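PDB 2R8Q: class I phosphodiesterase PDEB1 from Leishmania major, which belongs to the class I phosphodiesterase family and folds into an all-helical catalytic domain that carries a two-metal site and binds 3-isobutyl-1-methylxanthine. Local coordinates for residues A[26-32]-A[52-58]; A[258-262]-A[335-339]; A[301-307]-A[343-347]. All coordinates share one frame; numbering follows the deposited sequence.

Contact 1 (A[26-32]-A[52-58]); sequences AVMSIDF and YSEPMDA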
loop_
_atom_site.group_PDB
_atom_site.type_symbol
_atom_site.label_atom_id
_atom_site.label_comp_id
_atom_site.label_asym_id
_atom_site.label_seq_id
_atom_site.Cartn_x
_atom_site.Cartn_y
_atom_site.Cartn_z
ATOM N N ALA A 26 10.930 -7.969 -28.586
ATOM C CA ALA A 26 9.632 -8.475 -29.019
ATOM C C ALA A 26 8.653 -7.336 -29.290
ATOM O O ALA A 26 7.744 -7.473 -30.107
ATOM C CB ALA A 26 9.064 -9.423 -27.969
ATOM N N VAL A 27 8.831 -6.213 -28.601
ATOM C CA VAL A 27 7.945 -5.070 -28.808
ATOM C C VAL A 27 8.407 -4.247 -30.006
ATOM O O VAL A 27 7.604 -3.867 -30.861
ATOM C CB VAL A 27 7.898 -4.147 -27.564
ATOM C CG1 VAL A 27 7.023 -2.932 -27.849
ATOM C CG2 VAL A 27 7.360 -4.918 -26.363
ATOM N N MET A 28 9.706 -3.979 -30.075
ATOM C CA MET A 28 10.244 -3.179 -31.165
ATOM C C MET A 28 10.179 -3.860 -32.529
ATOM O O MET A 28 10.289 -3.196 -33.559
ATOM C CB MET A 28 11.688 -2.768 -30.854
ATOM C CG MET A 28 11.828 -1.911 -29.604
ATOM S SD MET A 28 10.643 -0.537 -29.538
ATOM C CE MET A 28 11.385 0.612 -30.700
ATOM N N SER A 29 9.987 -5.175 -32.543
ATOM C CA SER A 29 9.912 -5.906 -33.802
ATOM C C SER A 29 8.531 -5.782 -34.443
ATOM O O SER A 29 8.355 -6.101 -35.617
ATOM C CB SER A 29 10.245 -7.384 -33.588
ATOM O OG SER A 29 9.209 -8.049 -32.891
ATOM N N ILE A 30 7.551 -5.320 -33.672
ATOM C CA ILE A 30 6.194 -5.162 -34.191
ATOM C C ILE A 30 6.160 -4.134 -35.317
ATOM O O ILE A 30 6.564 -2.984 -35.135
ATOM C CB ILE A 30 5.214 -4.707 -33.086
ATOM C CG1 ILE A 30 5.092 -5.790 -32.006
ATOM C CG2 ILE A 30 3.850 -4.395 -33.698
ATOM C CD1 ILE A 30 4.428 -7.077 -32.472
ATOM N N ASP A 31 5.672 -4.550 -36.482
ATOM C CA ASP A 31 5.589 -3.661 -37.633
ATOM C C ASP A 31 4.150 -3.230 -37.899
ATOM O O ASP A 31 3.307 -4.039 -38.286
ATOM C CB ASP A 31 6.175 -4.350 -38.869
ATOM C CG ASP A 31 6.031 -3.516 -40.126
ATOM O OD1 ASP A 31 6.167 -2.276 -40.043
ATOM O OD2 ASP A 31 5.794 -4.100 -41.205
ATOM N N PHE A 32 3.874 -1.950 -37.678
ATOM C CA PHE A 32 2.536 -1.411 -37.896
ATOM C C PHE A 32 2.412 -0.882 -39.312
ATOM O O PHE A 32 1.307 -0.758 -39.840
ATOM C CB PHE A 32 2.245 -0.262 -36.929
ATOM C CG PHE A 32 2.208 -0.670 -35.489
ATOM C CD1 PHE A 32 3.192 -0.242 -34.607
ATOM C CD2 PHE A 32 1.178 -1.473 -35.009
ATOM C CE1 PHE A 32 3.152 -0.605 -33.264
ATOM C CE2 PHE A 32 1.128 -1.841 -33.669
ATOM C CZ PHE A 32 2.117 -1.406 -32.796
ATOM N N TYR A 52 -2.599 -8.956 -34.709
ATOM C CA TYR A 52 -1.244 -9.357 -34.339
ATOM C C TYR A 52 -1.162 -10.627 -33.497
ATOM O O TYR A 52 -1.888 -10.789 -32.517
ATOM C CB TYR A 52 -0.524 -8.200 -33.632
ATOM C CG TYR A 52 -0.177 -7.069 -34.577
ATOM C CD1 TYR A 52 -1.126 -6.109 -34.931
ATOM C CD2 TYR A 52 1.081 -7.005 -35.183
ATOM C CE1 TYR A 52 -0.834 -5.115 -35.870
ATOM C CE2 TYR A 52 1.380 -6.022 -36.122
ATOM C CZ TYR A 52 0.421 -5.082 -36.464
ATOM O OH TYR A 52 0.710 -4.127 -37.412
ATOM N N SER A 53 -0.267 -11.529 -33.894
ATOM C CA SER A 53 -0.075 -12.795 -33.192
ATOM C C SER A 53 0.403 -12.606 -31.756
ATOM O O SER A 53 0.243 -13.497 -30.925
ATOM C CB SER A 53 0.925 -13.676 -33.946
ATOM O OG SER A 53 2.208 -13.073 -33.980
ATOM N N GLU A 54 1.012 -11.458 -31.483
ATOM C CA GLU A 54 1.500 -11.121 -30.147
ATOM C C GLU A 54 0.811 -9.803 -29.797
ATOM O O GLU A 54 1.428 -8.739 -29.809
ATOM C CB GLU A 54 3.020 -10.925 -30.162
ATOM C CG GLU A 54 3.827 -12.176 -30.490
ATOM C CD GLU A 54 3.765 -13.230 -29.400
ATOM O OE1 GLU A 54 3.237 -12.936 -28.305
ATOM O OE2 GLU A 54 4.256 -14.356 -29.634
ATOM N N PRO A 55 -0.490 -9.862 -29.486
ATOM C CA PRO A 55 -1.267 -8.666 -29.145
ATOM C C PRO A 55 -0.762 -7.841 -27.964
ATOM O O PRO A 55 -0.891 -6.618 -27.969
ATOM C CB PRO A 55 -2.679 -9.223 -28.944
ATOM C CG PRO A 55 -2.426 -10.607 -28.434
ATOM C CD PRO A 55 -1.296 -11.085 -29.318
ATOM N N MET A 56 -0.193 -8.493 -26.953
ATOM C CA MET A 56 0.330 -7.750 -25.809
ATOM C C MET A 56 1.563 -6.953 -26.222
ATOM O O MET A 56 1.787 -5.845 -25.728
ATOM C CB MET A 56 0.678 -8.695 -24.662
ATOM C CG MET A 56 -0.529 -9.153 -23.858
ATOM S SD MET A 56 -1.224 -7.784 -22.892
ATOM C CE MET A 56 -2.745 -8.512 -22.298
ATOM N N ASP A 57 2.367 -7.516 -27.120
ATOM C CA ASP A 57 3.555 -6.812 -27.598
ATOM C C ASP A 57 3.119 -5.659 -28.500
ATOM O O ASP A 57 3.670 -4.558 -28.436
ATOM C CB ASP A 57 4.481 -7.755 -28.383
ATOM C CG ASP A 57 5.195 -8.757 -27.496
ATOM O OD1 ASP A 57 5.445 -8.451 -26.312
ATOM O OD2 ASP A 57 5.532 -9.853 -27.995
ATOM N N ALA A 58 2.122 -5.910 -29.343
ATOM C CA ALA A 58 1.618 -4.873 -30.235
ATOM C C ALA A 58 1.028 -3.714 -29.425
ATOM O O ALA A 58 1.238 -2.552 -29.753
ATOM C CB ALA A 58 0.567 -5.461 -31.179
HETATM O O HOH W 1 6.480 -9.865 -30.600
#
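The rings of Phe32 and Tyr52 meet as an offset edge-to-face pair: the edge of Phe32 is turned toward the face of Tyr52, with centroids 5.6 Å apart and planes at 63°. Ile30 CG2 lies over one face of the Phe32 ring, offset toward the rim, and also touches Tyr52 CE2 at 3.8 Å; at the Phe32 edge, CZ meets Ala58 O in the ring plane at 3.4 Å. At the edge of the Tyr52 ring, in its plane, lies Asp31 O, to which Tyr52 OH donates over 2.7 Å, tilted 32° from the carbonyl plane. With CG1 beside its backbone N (chi1 -64°), Ile30 lays CG1 and CD1 against the backbone of Asp57 and Ala58. Within helix 21-28, Ala26 CB packs on Asp57 OD2 at 3.6 Å, and one water donates both to Ala26 O and to Asp57 OD2. The other carboxylate oxygen, Asp57 OD1, forms a salt bridge with Arg91, while Val27 continues onto Leu84 and Leu88 of helix 80-92. The arrangement is helix-end packing of an all-helical fold: the chain leaving helix 21-28 is laid against the first turn of helix 55-68, for which Glu54 is the N-cap residue.

Contact 2 (A[258-262]-A[335-339]); sequences VTKPF and TVNSN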
loop_
_atom_site.group_PDB
_atom_site.type_symbol
_atom_site.label_atom_id
_atom_site.label_comp_id
_atom_site.label_asym_id
_atom_site.label_seq_id
_atom_site.Cartn_x
_atom_site.Cartn_y
_atom_site.Cartn_z
ATOM N N VAL A 258 -18.056 4.749 -23.972
ATOM C CA VAL A 258 -19.332 5.125 -24.575
ATOM C C VAL A 258 -19.264 6.232 -25.619
ATOM O O VAL A 258 -20.259 6.514 -26.288
ATOM C CB VAL A 258 -20.357 5.542 -23.497
ATOM C CG1 VAL A 258 -20.655 4.364 -22.584
ATOM C CG2 VAL A 258 -19.828 6.726 -22.705
ATOM N N THR A 259 -18.099 6.855 -25.763
ATOM C CA THR A 259 -17.930 7.932 -26.732
ATOM C C THR A 259 -17.182 7.480 -27.987
ATOM O O THR A 259 -16.913 8.287 -28.872
ATOM C CB THR A 259 -17.149 9.105 -26.126
ATOM O OG1 THR A 259 -15.800 8.691 -25.873
ATOM C CG2 THR A 259 -17.790 9.557 -24.821
ATOM N N LYS A 260 -16.835 6.199 -28.061
ATOM C CA LYS A 260 -16.107 5.689 -29.221
ATOM C C LYS A 260 -17.065 5.217 -30.311
ATOM O O LYS A 260 -18.252 5.011 -30.052
ATOM C CB LYS A 260 -15.195 4.526 -28.813
ATOM C CG LYS A 260 -14.157 4.882 -27.751
ATOM C CD LYS A 260 -13.367 6.131 -28.131
ATOM C CE LYS A 260 -12.334 6.488 -27.068
ATOM N NZ LYS A 260 -11.174 5.556 -27.079
ATOM N N PRO A 261 -16.567 5.064 -31.553
ATOM C CA PRO A 261 -17.424 4.603 -32.654
ATOM C C PRO A 261 -18.249 3.419 -32.151
ATOM O O PRO A 261 -17.730 2.542 -31.466
ATOM C CB PRO A 261 -16.412 4.226 -33.726
ATOM C CG PRO A 261 -15.364 5.287 -33.540
ATOM C CD PRO A 261 -15.198 5.334 -32.029
ATOM N N PHE A 262 -19.532 3.395 -32.499
ATOM C CA PHE A 262 -20.431 2.361 -32.001
ATOM C C PHE A 262 -19.925 0.931 -31.866
ATOM O O PHE A 262 -20.017 0.345 -30.789
ATOM C CB PHE A 262 -21.732 2.330 -32.801
ATOM C CG PHE A 262 -22.799 1.504 -32.145
ATOM C CD1 PHE A 262 -23.408 1.947 -30.974
ATOM C CD2 PHE A 262 -23.149 0.260 -32.652
ATOM C CE1 PHE A 262 -24.347 1.160 -30.316
ATOM C CE2 PHE A 262 -24.088 -0.537 -32.000
ATOM C CZ PHE A 262 -24.688 -0.085 -30.828
ATOM N N THR A 335 -20.780 11.732 -30.377
ATOM C CA THR A 335 -20.741 10.284 -30.499
ATOM C C THR A 335 -21.508 9.558 -29.397
ATOM O O THR A 335 -22.145 8.539 -29.653
ATOM C CB THR A 335 -19.292 9.769 -30.533
ATOM O OG1 THR A 335 -18.574 10.440 -31.575
ATOM C CG2 THR A 335 -19.267 8.273 -30.814
ATOM N N VAL A 336 -21.453 10.068 -28.171
ATOM C CA VAL A 336 -22.185 9.407 -27.103
ATOM C C VAL A 336 -23.682 9.533 -27.390
ATOM O O VAL A 336 -24.452 8.617 -27.107
ATOM C CB VAL A 336 -21.857 10.004 -25.706
ATOM C CG1 VAL A 336 -22.421 11.404 -25.573
ATOM C CG2 VAL A 336 -22.409 9.092 -24.617
ATOM N N ASN A 337 -24.088 10.660 -27.970
ATOM C CA ASN A 337 -25.497 10.865 -28.288
ATOM C C ASN A 337 -25.936 9.945 -29.422
ATOM O O ASN A 337 -27.020 9.363 -29.368
ATOM C CB ASN A 337 -25.769 12.322 -28.679
ATOM C CG ASN A 337 -25.584 13.284 -27.519
ATOM O OD1 ASN A 337 -25.904 12.963 -26.376
ATOM N ND2 ASN A 337 -25.086 14.478 -27.813
ATOM N N SER A 338 -25.099 9.818 -30.450
ATOM C CA SER A 338 -25.430 8.948 -31.573
ATOM C C SER A 338 -25.393 7.488 -31.125
ATOM O O SER A 338 -26.127 6.653 -31.652
ATOM C CB SER A 338 -24.469 9.177 -32.749
ATOM O OG SER A 338 -23.122 8.935 -32.390
ATOM N N ASN A 339 -24.540 7.177 -30.151
ATOM C CA ASN A 339 -24.468 5.811 -29.651
ATOM C C ASN A 339 -25.727 5.473 -28.858
ATOM O O ASN A 339 -26.266 4.377 -28.988
ATOM C CB ASN A 339 -23.231 5.602 -28.763
ATOM C CG ASN A 339 -21.955 5.424 -29.568
ATOM O OD1 ASN A 339 -21.997 5.104 -30.754
ATOM N ND2 ASN A 339 -20.811 5.613 -28.917
#
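Asn339 reaches from helix 330-348 across the turn 258-262 and overlaps the start of Phe262 with its amide: OD1 lies 3.4 Å from Phe262 CA and, near CB and CD1, at the edge of the ring in its plane. The amide and ring planes are 56° apart. The other end of the amide does the bonding. Asn339 ND2 donates to Val258 O at 2.8 Å and to Lys260 O at 2.9 Å, both nearly straight, with N-H...O angles of 161° and 169°. Both acceptors lie close to the amide plane, yet they are met differently: the nitrogen stands well above the carbonyl plane of Val258 but only slightly tilted from that of Lys260. One turn earlier on the helix, Thr335 turns CG2 toward the loop, 3.1 Å from Thr259 O and also near Lys260 O. Its methyl is placed there because CG2 is anti to the backbone N while OG1 stays beside it, where it hydrogen-bonds Trp331 O. Val336 packs on the 3-10 turn; its CG2 lies alongside Val258 CG2 at 4.0 Å, and Val336 CA lies 3.6 Å from Val258 O in a CA-H...O contact. Lys260 leaves the backbone away from the helix, and its NZ hydrogen-bonds Thr111 OG1, whereas Val258 continues onto Gln306 and Phe309 of helix 302-324. Chemically, one primary amide supplies both of its N-H groups to two carbonyls of the same turn, two residues apart. This satisfies the buried amide nitrogen of Asn339 and the carbonyl of buried Val258, fixes the rotation of the amide about CB-CG, identifies its nitrogen end, and probably sets the path of the loop leading into helix 262-285.

Contact 3 (A[301-307]-A[343-347]); sequences ELARGQI and WQEIL. With IBM (3-isobutyl-1-methylxanthine), chain E.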
loop_
_atom_site.group_PDB
_atom_site.type_symbol
_atom_site.label_atom_id
_atom_site.label_comp_id
_atom_site.label_asym_id
_atom_site.label_seq_id
_atom_site.Cartn_x
_atom_site.Cartn_y
_atom_site.Cartn_z
ATOM N N GLU A 301 -30.025 -7.140 -21.227
ATOM C CA GLU A 301 -29.712 -6.691 -22.578
ATOM C C GLU A 301 -28.543 -5.709 -22.526
ATOM O O GLU A 301 -28.545 -4.781 -21.718
ATOM C CB GLU A 301 -30.934 -5.998 -23.190
ATOM C CG GLU A 301 -30.819 -5.727 -24.678
ATOM C CD GLU A 301 -30.851 -7.000 -25.500
ATOM O OE1 GLU A 301 -31.880 -7.708 -25.454
ATOM O OE2 GLU A 301 -29.851 -7.292 -26.189
ATOM N N LEU A 302 -27.550 -5.914 -23.387
ATOM C CA LEU A 302 -26.384 -5.034 -23.417
ATOM C C LEU A 302 -26.819 -3.583 -23.617
ATOM O O LEU A 302 -26.294 -2.672 -22.973
ATOM C CB LEU A 302 -25.432 -5.454 -24.542
ATOM C CG LEU A 302 -24.030 -4.832 -24.567
ATOM C CD1 LEU A 302 -23.250 -5.253 -23.332
ATOM C CD2 LEU A 302 -23.298 -5.284 -25.821
ATOM N N ALA A 303 -27.789 -3.379 -24.506
ATOM C CA ALA A 303 -28.302 -2.045 -24.808
ATOM C C ALA A 303 -28.876 -1.327 -23.587
ATOM O O ALA A 303 -28.656 -0.131 -23.402
ATOM C CB ALA A 303 -29.363 -2.135 -25.905
ATOM N N ARG A 304 -29.615 -2.057 -22.759
ATOM C CA ARG A 304 -30.214 -1.474 -21.564
ATOM C C ARG A 304 -29.161 -0.930 -20.601
ATOM O O ARG A 304 -29.294 0.183 -20.089
ATOM C CB ARG A 304 -31.077 -2.518 -20.852
ATOM C CG ARG A 304 -31.550 -2.098 -19.475
ATOM C CD ARG A 304 -32.589 -3.066 -18.946
ATOM N NE ARG A 304 -33.738 -3.130 -19.840
ATOM C CZ ARG A 304 -34.875 -3.757 -19.559
ATOM N NH1 ARG A 304 -35.025 -4.379 -18.399
ATOM N NH2 ARG A 304 -35.866 -3.751 -20.438
ATOM N N GLY A 305 -28.117 -1.717 -20.359
ATOM C CA GLY A 305 -27.063 -1.294 -19.454
ATOM C C GLY A 305 -26.291 -0.086 -19.953
ATOM O O GLY A 305 -25.908 0.785 -19.168
ATOM N N GLN A 306 -26.059 -0.028 -21.260
ATOM C CA GLN A 306 -25.329 1.088 -21.848
ATOM C C GLN A 306 -26.165 2.361 -21.804
ATOM O O GLN A 306 -25.647 3.444 -21.543
ATOM C CB GLN A 306 -24.930 0.757 -23.287
ATOM C CG GLN A 306 -23.848 -0.307 -23.376
ATOM C CD GLN A 306 -22.528 0.167 -22.795
ATOM O OE1 GLN A 306 -21.863 1.034 -23.359
ATOM N NE2 GLN A 306 -22.149 -0.395 -21.655
ATOM N N ILE A 307 -27.461 2.228 -22.056
ATOM C CA ILE A 307 -28.347 3.382 -22.014
ATOM C C ILE A 307 -28.394 3.940 -20.594
ATOM O O ILE A 307 -28.365 5.152 -20.396
ATOM C CB ILE A 307 -29.768 3.008 -22.473
ATOM C CG1 ILE A 307 -29.747 2.654 -23.959
ATOM C CG2 ILE A 307 -30.724 4.166 -22.220
ATOM C CD1 ILE A 307 -31.077 2.191 -24.501
ATOM N N TRP A 343 -28.316 2.352 -29.499
ATOM C CA TRP A 343 -28.683 1.359 -28.493
ATOM C C TRP A 343 -30.203 1.317 -28.374
ATOM O O TRP A 343 -30.796 0.248 -28.223
ATOM C CB TRP A 343 -28.083 1.710 -27.127
ATOM C CG TRP A 343 -26.606 1.461 -27.007
ATOM C CD1 TRP A 343 -25.645 2.382 -26.701
ATOM C CD2 TRP A 343 -25.926 0.204 -27.152
ATOM N NE1 TRP A 343 -24.409 1.779 -26.644
ATOM C CE2 TRP A 343 -24.552 0.443 -26.917
ATOM C CE3 TRP A 343 -26.344 -1.100 -27.456
ATOM C CZ2 TRP A 343 -23.591 -0.574 -26.976
ATOM C CZ3 TRP A 343 -25.388 -2.113 -27.514
ATOM C CH2 TRP A 343 -24.026 -1.840 -27.274
ATOM N N GLN A 344 -30.825 2.490 -28.440
ATOM C CA GLN A 344 -32.276 2.602 -28.340
ATOM C C GLN A 344 -32.947 1.933 -29.537
ATOM O O GLN A 344 -34.020 1.342 -29.412
ATOM C CB GLN A 344 -32.688 4.076 -28.271
ATOM C CG GLN A 344 -34.170 4.303 -28.004
ATOM C CD GLN A 344 -34.601 3.799 -26.641
ATOM O OE1 GLN A 344 -34.096 4.250 -25.612
ATOM N NE2 GLN A 344 -35.538 2.858 -26.626
ATOM N N GLU A 345 -32.311 2.030 -30.700
ATOM C CA GLU A 345 -32.857 1.427 -31.908
ATOM C C GLU A 345 -32.768 -0.092 -31.808
ATOM O O GLU A 345 -33.641 -0.808 -32.301
ATOM C CB GLU A 345 -32.095 1.924 -33.139
ATOM C CG GLU A 345 -32.687 1.461 -34.461
ATOM C CD GLU A 345 -32.084 2.176 -35.653
ATOM O OE1 GLU A 345 -30.860 2.053 -35.872
ATOM O OE2 GLU A 345 -32.838 2.867 -36.372
ATOM N N ILE A 346 -31.710 -0.579 -31.165
ATOM C CA ILE A 346 -31.522 -2.012 -30.988
ATOM C C ILE A 346 -32.609 -2.546 -30.064
ATOM O O ILE A 346 -33.063 -3.682 -30.214
ATOM C CB ILE A 346 -30.133 -2.326 -30.381
ATOM C CG1 ILE A 346 -29.038 -1.995 -31.398
ATOM C CG2 ILE A 346 -30.057 -3.789 -29.970
ATOM C CD1 ILE A 346 -27.630 -2.269 -30.903
ATOM N N LEU A 347 -33.025 -1.718 -29.110
ATOM C CA LEU A 347 -34.071 -2.108 -28.172
ATOM C C LEU A 347 -35.443 -2.011 -28.825
ATOM O O LEU A 347 -36.238 -2.947 -28.749
ATOM C CB LEU A 347 -34.033 -1.225 -26.923
ATOM C CG LEU A 347 -32.874 -1.449 -25.950
ATOM C CD1 LEU A 347 -33.012 -0.496 -24.775
ATOM C CD2 LEU A 347 -32.879 -2.889 -25.461
HETATM N N9 IBM E . -19.809 1.128 -15.184
HETATM C C8 IBM E . -21.092 0.660 -15.336
HETATM N N7 IBM E . -21.414 0.399 -16.578
HETATM C C5 IBM E . -20.266 0.716 -17.290
HETATM C C4 IBM E . -19.272 1.165 -16.449
HETATM N N3 IBM E . -18.025 1.559 -16.788
HETATM C C2 IBM E . -17.753 1.498 -18.126
HETATM N N1 IBM E . -18.702 1.055 -19.054
HETATM C C6 IBM E . -19.952 0.664 -18.639
HETATM O O6 IBM E . -20.780 0.274 -19.447
HETATM O O2 IBM E . -16.646 1.843 -18.524
HETATM C C10 IBM E . -18.362 1.006 -20.468
HETATM C C11 IBM E . -17.053 2.007 -15.806
HETATM C C12 IBM E . -16.686 0.836 -14.890
HETATM C C13 IBM E . -15.495 0.066 -15.444
HETATM C C14 IBM E . -16.407 1.324 -13.475
HETATM O O HOH W 2 -22.012 2.613 -25.675
#
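Gln306 belongs to the 3-isobutyl-1-methylxanthine pocket of this phosphodiesterase catalytic domain, and here its helix 302-324 packs against helix 330-348 in a knobs-into-holes contact. The short segments run at 144° to each other, with axes 8.9 Å apart. Trp343 is the knob, seated among Leu302, Ala303, Gln306 and Ile307. Gln306 CB sits over one face of its indole in a CH-pi contact, 3.7 Å from the centroid of the five-membered ring and 16° off the normal. Ala303 meets the six-membered part obliquely, its CA 3.4 Å from Trp343 CE3, and Leu302 CD2 touches Trp343 CH2. The ring of Phe262 also meets that of Trp343. Farther along, Ile307 and Leu347 reach tip to tip, their CD1 atoms a tight 3.3 Å apart, and Leu347 CD2 also packs on Glu301 CG, whose carboxylate forms a salt bridge with Arg350. Bent at chi2 (-66°), the Gln306 chain passes CG near Trp343 CZ2 before its amide divides the work: NE2 donates to O6 of the ligand at 2.7 Å, and OE1 accepts from a water that in turn accepts from Trp343 NE1 at 2.7 Å.

Contacts 2 and 3 are neighbours, their centres about 12 Å apart, and both draw on helix 330-348. They touch directly: Phe262 CE1 of contact 2 lies 3.5 Å from Trp343 CE2 of contact 3, and Val258 CG1 lies 3.6 Å from Gln306 OE1. Contact 3 supplies Gln306, which bonds the 3-isobutyl-1-methylxanthine; contact 2 comes near it through Val258, whose side chain is about 5 Å from the ligand, and the Lys260 side chain is about 12 Å from the zinc ion. Contact 1 stands apart, earlier in the chain, its centre about 29 Å from that of contact 2 and about 35 Å from that of contact 3, joining N-terminal helices.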